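Local coordinates for putative protein (Aquifex aeolicus, PDB 1T6T) that is of unknown function but carries a Toprim domain related to that of RNase M5, so it probably acts on nucleic acid, at residues 15-29 and 35-47. Numbering follows the deposited sequence.
Sequences LKKASREAVILVEGK and LSKFSIKNVIDLS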
ATOM      1  N   LEU B  15     -17.114   2.330  16.400  1.00 15.65           N
ATOM      2  CA  LEU B  15     -16.155   2.994  15.531  1.00 14.27           C
ATOM      3  C   LEU B  15     -16.756   4.279  14.975  1.00 14.33           C
ATOM      4  O   LEU B  15     -16.091   5.312  14.944  1.00 13.98           O
ATOM      5  CB  LEU B  15     -15.744   2.069  14.381  1.00 13.73           C
ATOM      6  CG  LEU B  15     -14.718   2.641  13.391  1.00 12.15           C
ATOM      7  CD1 LEU B  15     -13.448   3.068  14.135  1.00 12.18           C
ATOM      8  CD2 LEU B  15     -14.400   1.588  12.330  1.00 13.15           C
ATOM      9  N   LYS B  16     -18.017   4.222  14.545  1.00 15.12           N
ATOM     10  CA  LYS B  16     -18.663   5.410  13.997  1.00 14.70           C
ATOM     11  C   LYS B  16     -18.698   6.523  15.036  1.00 15.98           C
ATOM     12  O   LYS B  16     -18.410   7.679  14.728  1.00 14.25           O
ATOM     13  CB  LYS B  16     -20.092   5.105  13.525  1.00 17.43           C
ATOM     14  CG  LYS B  16     -20.732   6.292  12.808  1.00 18.17           C
ATOM     15  CD  LYS B  16     -22.084   5.964  12.192  1.00 23.83           C
ATOM     16  CE  LYS B  16     -23.168   5.864  13.240  1.00 27.69           C
ATOM     17  NZ  LYS B  16     -24.510   5.719  12.606  1.00 31.78           N
ATOM     18  N   LYS B  17     -19.047   6.171  16.271  1.00 16.77           N
ATOM     19  CA  LYS B  17     -19.105   7.155  17.343  1.00 16.92           C
ATOM     20  C   LYS B  17     -17.723   7.762  17.551  1.00 14.85           C
ATOM     21  O   LYS B  17     -17.576   8.977  17.665  1.00 13.76           O
ATOM     22  CB  LYS B  17     -19.569   6.500  18.649  1.00 21.21           C
ATOM     23  CG  LYS B  17     -20.943   5.867  18.575  1.00 29.18           C
ATOM     24  CD  LYS B  17     -21.386   5.320  19.927  1.00 33.43           C
ATOM     25  CE  LYS B  17     -22.713   4.579  19.812  1.00 35.95           C
ATOM     26  NZ  LYS B  17     -23.773   5.429  19.202  1.00 37.52           N
ATOM     27  N   ALA B  18     -16.710   6.903  17.593  1.00 15.06           N
ATOM     28  CA  ALA B  18     -15.335   7.341  17.801  1.00 13.27           C
ATOM     29  C   ALA B  18     -14.819   8.217  16.664  1.00 12.84           C
ATOM     30  O   ALA B  18     -13.967   9.079  16.883  1.00 13.56           O
ATOM     31  CB  ALA B  18     -14.426   6.129  17.975  1.00 13.31           C
ATOM     32  N   SER B  19     -15.341   7.998  15.460  1.00 12.22           N
ATOM     33  CA  SER B  19     -14.910   8.754  14.289  1.00 13.22           C
ATOM     34  C   SER B  19     -15.295  10.228  14.321  1.00 13.51           C
ATOM     35  O   SER B  19     -14.883  10.990  13.456  1.00 14.57           O
ATOM     36  CB  SER B  19     -15.432   8.108  12.996  1.00 11.45           C
ATOM     37  OG  SER B  19     -16.816   8.344  12.804  1.00 13.77           O
ATOM     38  N   ARG B  20     -16.101  10.634  15.298  1.00 14.47           N
ATOM     39  CA  ARG B  20     -16.458  12.045  15.405  1.00 15.39           C
ATOM     40  C   ARG B  20     -15.405  12.759  16.248  1.00 16.27           C
ATOM     41  O   ARG B  20     -15.340  13.990  16.262  1.00 17.93           O
ATOM     42  CB  ARG B  20     -17.825  12.234  16.068  1.00 17.46           C
ATOM     43  CG  ARG B  20     -19.027  12.023  15.157  1.00 17.06           C
ATOM     44  CD  ARG B  20     -19.424  10.568  15.087  1.00 22.05           C
ATOM     45  NE  ARG B  20     -20.815  10.407  14.666  1.00 24.17           N
ATOM     46  CZ  ARG B  20     -21.228  10.384  13.404  1.00 25.18           C
ATOM     47  NH1 ARG B  20     -20.360  10.509  12.408  1.00 25.01           N
ATOM     48  NH2 ARG B  20     -22.518  10.229  13.135  1.00 25.87           N
ATOM     49  N   GLU B  21     -14.580  11.978  16.946  1.00 15.57           N
ATOM     50  CA  GLU B  21     -13.539  12.527  17.813  1.00 18.29           C
ATOM     51  C   GLU B  21     -12.123  12.214  17.330  1.00 16.61           C
ATOM     52  O   GLU B  21     -11.153  12.810  17.799  1.00 19.40           O
ATOM     53  CB  GLU B  21     -13.699  11.972  19.231  1.00 21.44           C
ATOM     54  CG  GLU B  21     -15.098  12.096  19.811  1.00 30.87           C
ATOM     55  CD  GLU B  21     -15.532  13.535  20.000  1.00 36.62           C
ATOM     56  OE1 GLU B  21     -14.809  14.291  20.687  1.00 39.55           O
ATOM     57  OE2 GLU B  21     -16.600  13.907  19.467  1.00 40.83           O
ATOM     58  N   ALA B  22     -12.001  11.269  16.407  1.00 14.88           N
ATOM     59  CA  ALA B  22     -10.694  10.881  15.888  1.00 14.35           C
ATOM     60  C   ALA B  22     -10.785  10.469  14.425  1.00 13.40           C
ATOM     61  O   ALA B  22     -11.822   9.987  13.975  1.00 14.60           O
ATOM     62  CB  ALA B  22     -10.129   9.733  16.715  1.00 14.74           C
ATOM     63  N   VAL B  23      -9.694  10.659  13.691  1.00 12.59           N
ATOM     64  CA  VAL B  23      -9.647  10.297  12.283  1.00 13.24           C
ATOM     65  C   VAL B  23      -9.198   8.849  12.144  1.00 12.41           C
ATOM     66  O   VAL B  23      -8.332   8.378  12.881  1.00 13.74           O
ATOM     67  CB  VAL B  23      -8.658  11.187  11.495  1.00 15.37           C
ATOM     68  CG1 VAL B  23      -8.663  10.794  10.023  1.00 14.64           C
ATOM     69  CG2 VAL B  23      -9.042  12.641  11.635  1.00 17.03           C
ATOM     70  N   ILE B  24      -9.800   8.146  11.197  1.00 10.32           N
ATOM     71  CA  ILE B  24      -9.464   6.754  10.942  1.00 10.04           C
ATOM     72  C   ILE B  24      -8.511   6.695   9.756  1.00 10.56           C
ATOM     73  O   ILE B  24      -8.733   7.362   8.742  1.00 10.74           O
ATOM     74  CB  ILE B  24     -10.732   5.940  10.595  1.00  9.41           C
ATOM     75  CG1 ILE B  24     -11.663   5.899  11.810  1.00 11.03           C
ATOM     76  CG2 ILE B  24     -10.342   4.538  10.117  1.00 12.78           C
ATOM     77  CD1 ILE B  24     -13.062   5.395  11.505  1.00 12.99           C
ATOM     78  N   LEU B  25      -7.456   5.898   9.887  1.00 10.83           N
ATOM     79  CA  LEU B  25      -6.489   5.739   8.806  1.00 11.40           C
ATOM     80  C   LEU B  25      -6.546   4.315   8.266  1.00 10.41           C
ATOM     81  O   LEU B  25      -6.478   3.348   9.029  1.00 11.42           O
ATOM     82  CB  LEU B  25      -5.065   6.026   9.294  1.00 13.32           C
ATOM     83  CG  LEU B  25      -4.749   7.400   9.883  1.00 18.15           C
ATOM     84  CD1 LEU B  25      -3.237   7.517  10.078  1.00 21.46           C
ATOM     85  CD2 LEU B  25      -5.240   8.502   8.958  1.00 21.48           C
ATOM     86  N   VAL B  26      -6.691   4.196   6.951  1.00  9.82           N
ATOM     87  CA  VAL B  26      -6.728   2.893   6.300  1.00  9.60           C
ATOM     88  C   VAL B  26      -5.745   2.939   5.147  1.00 10.33           C
ATOM     89  O   VAL B  26      -5.226   3.997   4.801  1.00 11.00           O
ATOM     90  CB  VAL B  26      -8.148   2.527   5.761  1.00 10.21           C
ATOM     91  CG1 VAL B  26      -9.142   2.450   6.917  1.00 10.27           C
ATOM     92  CG2 VAL B  26      -8.602   3.539   4.714  1.00  9.60           C
ATOM     93  N   GLU B  27      -5.496   1.787   4.546  1.00 12.16           N
ATOM     94  CA  GLU B  27      -4.548   1.711   3.453  1.00 14.70           C
ATOM     95  C   GLU B  27      -5.122   2.119   2.106  1.00 14.63           C
ATOM     96  O   GLU B  27      -4.551   2.957   1.414  1.00 15.01           O
ATOM     97  CB  GLU B  27      -4.009   0.284   3.347  1.00 18.64           C
ATOM     98  CG  GLU B  27      -2.538   0.192   2.993  1.00 30.60           C
ATOM     99  CD  GLU B  27      -2.193   0.914   1.714  1.00 34.47           C
ATOM    100  OE1 GLU B  27      -2.677   0.494   0.638  1.00 37.74           O
ATOM    101  OE2 GLU B  27      -1.438   1.906   1.789  1.00 37.97           O
ATOM    102  N   GLY B  28      -6.256   1.533   1.738  1.00 15.39           N
ATOM    103  CA  GLY B  28      -6.819   1.822   0.431  1.00 15.65           C
ATOM    104  C   GLY B  28      -8.158   2.509   0.289  1.00 14.93           C
ATOM    105  O   GLY B  28      -8.950   2.611   1.227  1.00 12.70           O
ATOM    106  N   LYS B  29      -8.405   2.976  -0.930  1.00 15.15           N
ATOM    107  CA  LYS B  29      -9.640   3.669  -1.255  1.00 17.67           C
ATOM    108  C   LYS B  29     -10.839   2.746  -1.056  1.00 17.21           C
ATOM    109  O   LYS B  29     -11.918   3.198  -0.691  1.00 15.60           O
ATOM    110  CB  LYS B  29      -9.580   4.176  -2.699  1.00 22.46           C
ATOM    111  CG  LYS B  29     -10.687   5.146  -3.066  1.00 30.23           C
ATOM    112  CD  LYS B  29     -10.448   5.774  -4.436  1.00 35.88           C
ATOM    113  CE  LYS B  29     -10.412   4.726  -5.538  1.00 38.48           C
ATOM    114  NZ  LYS B  29     -10.199   5.340  -6.880  1.00 41.18           N
ATOM    115  N   LEU B  35     -16.077   1.529   4.641  1.00 13.92           N
ATOM    116  CA  LEU B  35     -16.480   2.230   5.856  1.00 13.55           C
ATOM    117  C   LEU B  35     -17.591   3.234   5.574  1.00 14.28           C
ATOM    118  O   LEU B  35     -18.481   3.443   6.402  1.00 15.92           O
ATOM    119  CB  LEU B  35     -15.279   2.953   6.471  1.00 11.24           C
ATOM    120  CG  LEU B  35     -14.236   2.018   7.091  1.00 12.23           C
ATOM    121  CD1 LEU B  35     -12.957   2.788   7.411  1.00 13.54           C
ATOM    122  CD2 LEU B  35     -14.823   1.375   8.344  1.00 12.78           C
ATOM    123  N   SER B  36     -17.535   3.853   4.400  1.00 14.29           N
ATOM    124  CA  SER B  36     -18.525   4.842   4.006  1.00 17.80           C
ATOM    125  C   SER B  36     -19.930   4.240   3.976  1.00 18.38           C
ATOM    126  O   SER B  36     -20.911   4.920   4.268  1.00 20.55           O
ATOM    127  CB  SER B  36     -18.170   5.410   2.628  1.00 18.21           C
ATOM    128  OG  SER B  36     -19.085   6.424   2.248  1.00 24.58           O
ATOM    129  N   LYS B  37     -20.023   2.962   3.627  1.00 20.24           N
ATOM    130  CA  LYS B  37     -21.316   2.287   3.568  1.00 21.94           C
ATOM    131  C   LYS B  37     -22.000   2.237   4.929  1.00 21.47           C
ATOM    132  O   LYS B  37     -23.223   2.127   5.012  1.00 20.45           O
ATOM    133  CB  LYS B  37     -21.144   0.869   3.022  1.00 26.27           C
ATOM    134  CG  LYS B  37     -20.676   0.836   1.576  1.00 31.34           C
ATOM    135  CD  LYS B  37     -20.668  -0.579   1.025  1.00 37.27           C
ATOM    136  CE  LYS B  37     -20.257  -0.585  -0.438  1.00 39.36           C
ATOM    137  NZ  LYS B  37     -21.147   0.284  -1.255  1.00 42.87           N
ATOM    138  N   PHE B  38     -21.205   2.317   5.993  1.00 18.73           N
ATOM    139  CA  PHE B  38     -21.728   2.290   7.353  1.00 18.04           C
ATOM    140  C   PHE B  38     -21.779   3.704   7.925  1.00 15.82           C
ATOM    141  O   PHE B  38     -21.874   3.893   9.132  1.00 15.69           O
ATOM    142  CB  PHE B  38     -20.853   1.395   8.232  1.00 18.50           C
ATOM    143  CG  PHE B  38     -20.918  -0.057   7.860  1.00 19.86           C
ATOM    144  CD1 PHE B  38     -21.983  -0.848   8.279  1.00 22.24           C
ATOM    145  CD2 PHE B  38     -19.930  -0.628   7.061  1.00 21.33           C
ATOM    146  CE1 PHE B  38     -22.068  -2.189   7.906  1.00 23.45           C
ATOM    147  CE2 PHE B  38     -20.004  -1.967   6.683  1.00 22.94           C
ATOM    148  CZ  PHE B  38     -21.076  -2.750   7.107  1.00 23.67           C
ATOM    149  N   SER B  39     -21.726   4.689   7.035  1.00 16.53           N
ATOM    150  CA  SER B  39     -21.768   6.096   7.415  1.00 18.33           C
ATOM    151  C   SER B  39     -20.557   6.554   8.222  1.00 17.12           C
ATOM    152  O   SER B  39     -20.644   7.488   9.017  1.00 17.30           O
ATOM    153  CB  SER B  39     -23.057   6.402   8.182  1.00 20.92           C
ATOM    154  OG  SER B  39     -24.187   6.210   7.344  1.00 26.40           O
ATOM    155  N   ILE B  40     -19.430   5.881   8.027  1.00 15.86           N
ATOM    156  CA  ILE B  40     -18.196   6.268   8.700  1.00 14.20           C
ATOM    157  C   ILE B  40     -17.406   6.978   7.607  1.00 14.28           C
ATOM    158  O   ILE B  40     -16.851   6.343   6.707  1.00 14.47           O
ATOM    159  CB  ILE B  40     -17.435   5.038   9.237  1.00 13.40           C
ATOM    160  CG1 ILE B  40     -18.284   4.349  10.315  1.00 12.61           C
ATOM    161  CG2 ILE B  40     -16.094   5.473   9.830  1.00 12.37           C
ATOM    162  CD1 ILE B  40     -17.677   3.076  10.877  1.00 13.20           C
ATOM    163  N   LYS B  41     -17.372   8.305   7.694  1.00 13.60           N
ATOM    164  CA  LYS B  41     -16.729   9.145   6.690  1.00 14.29           C
ATOM    165  C   LYS B  41     -15.388   9.798   7.030  1.00 12.72           C
ATOM    166  O   LYS B  41     -14.631  10.146   6.125  1.00 13.08           O
ATOM    167  CB  LYS B  41     -17.711  10.245   6.280  1.00 16.69           C
ATOM    168  CG  LYS B  41     -19.074   9.729   5.827  1.00 21.98           C
ATOM    169  CD  LYS B  41     -18.973   8.989   4.507  1.00 27.01           C
ATOM    170  CE  LYS B  41     -18.510   9.922   3.392  1.00 30.53           C
ATOM    171  NZ  LYS B  41     -18.391   9.229   2.076  1.00 31.24           N
ATOM    172  N   ASN B  42     -15.097   9.974   8.315  1.00 11.83           N
ATOM    173  CA  ASN B  42     -13.854  10.619   8.730  1.00 10.76           C
ATOM    174  C   ASN B  42     -12.711   9.620   8.597  1.00 11.64           C
ATOM    175  O   ASN B  42     -12.151   9.149   9.586  1.00 10.27           O
ATOM    176  CB  ASN B  42     -13.996  11.121  10.174  1.00 12.16           C
ATOM    177  CG  ASN B  42     -12.851  12.022  10.600  1.00 11.81           C
ATOM    178  OD1 ASN B  42     -12.140  12.586   9.764  1.00 11.75           O
ATOM    179  ND2 ASN B  42     -12.677  12.175  11.908  1.00 11.73           N
ATOM    180  N   VAL B  43     -12.361   9.329   7.347  1.00 12.17           N
ATOM    181  CA  VAL B  43     -11.333   8.347   7.029  1.00 11.02           C
ATOM    182  C   VAL B  43     -10.339   8.868   6.000  1.00 10.50           C
ATOM    183  O   VAL B  43     -10.714   9.563   5.059  1.00 10.61           O
ATOM    184  CB  VAL B  43     -11.984   7.063   6.448  1.00 11.65           C
ATOM    185  CG1 VAL B  43     -10.918   6.003   6.179  1.00 10.76           C
ATOM    186  CG2 VAL B  43     -13.039   6.530   7.402  1.00 12.74           C
ATOM    187  N   ILE B  44      -9.069   8.537   6.193  1.00  9.55           N
ATOM    188  CA  ILE B  44      -8.028   8.927   5.250  1.00 10.81           C
ATOM    189  C   ILE B  44      -7.380   7.652   4.737  1.00 11.27           C
ATOM    190  O   ILE B  44      -7.004   6.785   5.529  1.00 12.77           O
ATOM    191  CB  ILE B  44      -6.915   9.781   5.907  1.00 11.17           C
ATOM    192  CG1 ILE B  44      -7.472  11.139   6.337  1.00 12.07           C
ATOM    193  CG2 ILE B  44      -5.752   9.975   4.918  1.00 12.74           C
ATOM    194  CD1 ILE B  44      -6.449  12.013   7.036  1.00 14.24           C
ATOM    195  N   ASP B  45      -7.272   7.530   3.420  1.00 11.42           N
ATOM    196  CA  ASP B  45      -6.625   6.359   2.832  1.00 12.79           C
ATOM    197  C   ASP B  45      -5.183   6.743   2.509  1.00 12.91           C
ATOM    198  O   ASP B  45      -4.927   7.781   1.895  1.00 13.57           O
ATOM    199  CB  ASP B  45      -7.388   5.878   1.586  1.00 13.88           C
ATOM    200  CG  ASP B  45      -7.632   6.980   0.565  1.00 19.35           C
ATOM    201  OD1 ASP B  45      -7.898   8.136   0.954  1.00 22.16           O
ATOM    202  OD2 ASP B  45      -7.581   6.672  -0.643  1.00 20.26           O
ATOM    203  N   LEU B  46      -4.246   5.905   2.941  1.00 11.13           N
ATOM    204  CA  LEU B  46      -2.818   6.158   2.772  1.00 11.96           C
ATOM    205  C   LEU B  46      -2.229   5.990   1.368  1.00 11.44           C
ATOM    206  O   LEU B  46      -1.351   6.753   0.970  1.00 12.31           O
ATOM    207  CB  LEU B  46      -2.040   5.281   3.760  1.00 12.92           C
ATOM    208  CG  LEU B  46      -0.560   5.574   4.006  1.00 16.88           C
ATOM    209  CD1 LEU B  46      -0.396   6.958   4.626  1.00 17.88           C
ATOM    210  CD2 LEU B  46       0.012   4.509   4.932  1.00 18.05           C
ATOM    211  N   SER B  47      -2.689   4.995   0.618  1.00 13.68           N
ATOM    212  CA  SER B  47      -2.138   4.784  -0.718  1.00 13.97           C
ATOM    213  C   SER B  47      -2.248   6.051  -1.556  1.00 13.57           C
ATOM    214  O   SER B  47      -3.304   6.680  -1.616  1.00 13.92           O
ATOM    215  CB  SER B  47      -2.857   3.632  -1.425  1.00 17.69           C
ATOM    216  OG  SER B  47      -2.257   3.378  -2.688  1.00 20.77           O
TER
HETATM  217  O   HOH W   1     -23.718   2.900  10.908  1.00 37.14           O
HETATM  218  O   HOH W   2     -17.140   9.446  10.383  1.00 14.41           O
HETATM  219  O   HOH W   3     -22.005   9.728   9.846  1.00 24.63           O
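Ile40 lays its side chain across Leu15, Lys16 and Ile24. Its CG2 presses on Ile24 CD1 at 3.5 Å, a tight carbon contact, and the two side chains meet nearly perpendicular. CG1 stands anti to the carbonyl carbon, beside the backbone N (chi1 -64°), which carries CD1 to Leu15 CD2 and CG1 to Lys16 CB. The contact belongs to a beta-alpha-beta unit of the Toprim fold: parallel strands 23-26 and 43-45, joined by helix 29-36. Strand 43-45 is an edge strand of the sheet within this chain, and strand 64-67 flanks the other side of 23-26. Backbone bonds alternate between the strands, from Ile24 N to Asn42 O through to Leu46 N with Val26 O. On one face Val26 CG1 meets Leu35 CD1 at 3.9 Å and Val26 CG2 meets Val43 CG1. On the other, Leu25 CD2 lies against Ile44 CB at 3.7 Å, the two chains running alongside each other, and helix 51-58 covers Ile44.

Asn42, just before strand 43-45, ties it to the turn that follows helix 8-18. Its CG stands anti to the backbone N (chi1 -170°), and ND2 donates to Ser19 O at 2.9 Å, with the acceptor in the amide plane. An alanine here would lose this bond and probably leave Ser19 O without its side-chain donor and Val23 CG2 less covered. A water links Asn42 N to Ser19 OG. Beyond strand 23-26, Ser47 N donates to Glu27 O at 2.9 Å, and Ser47 OG bonds Tyr51 OH of the second subunit. Asp45 OD1 pairs with Lys49, while its CB rests 3.6 Å from Gly28 O.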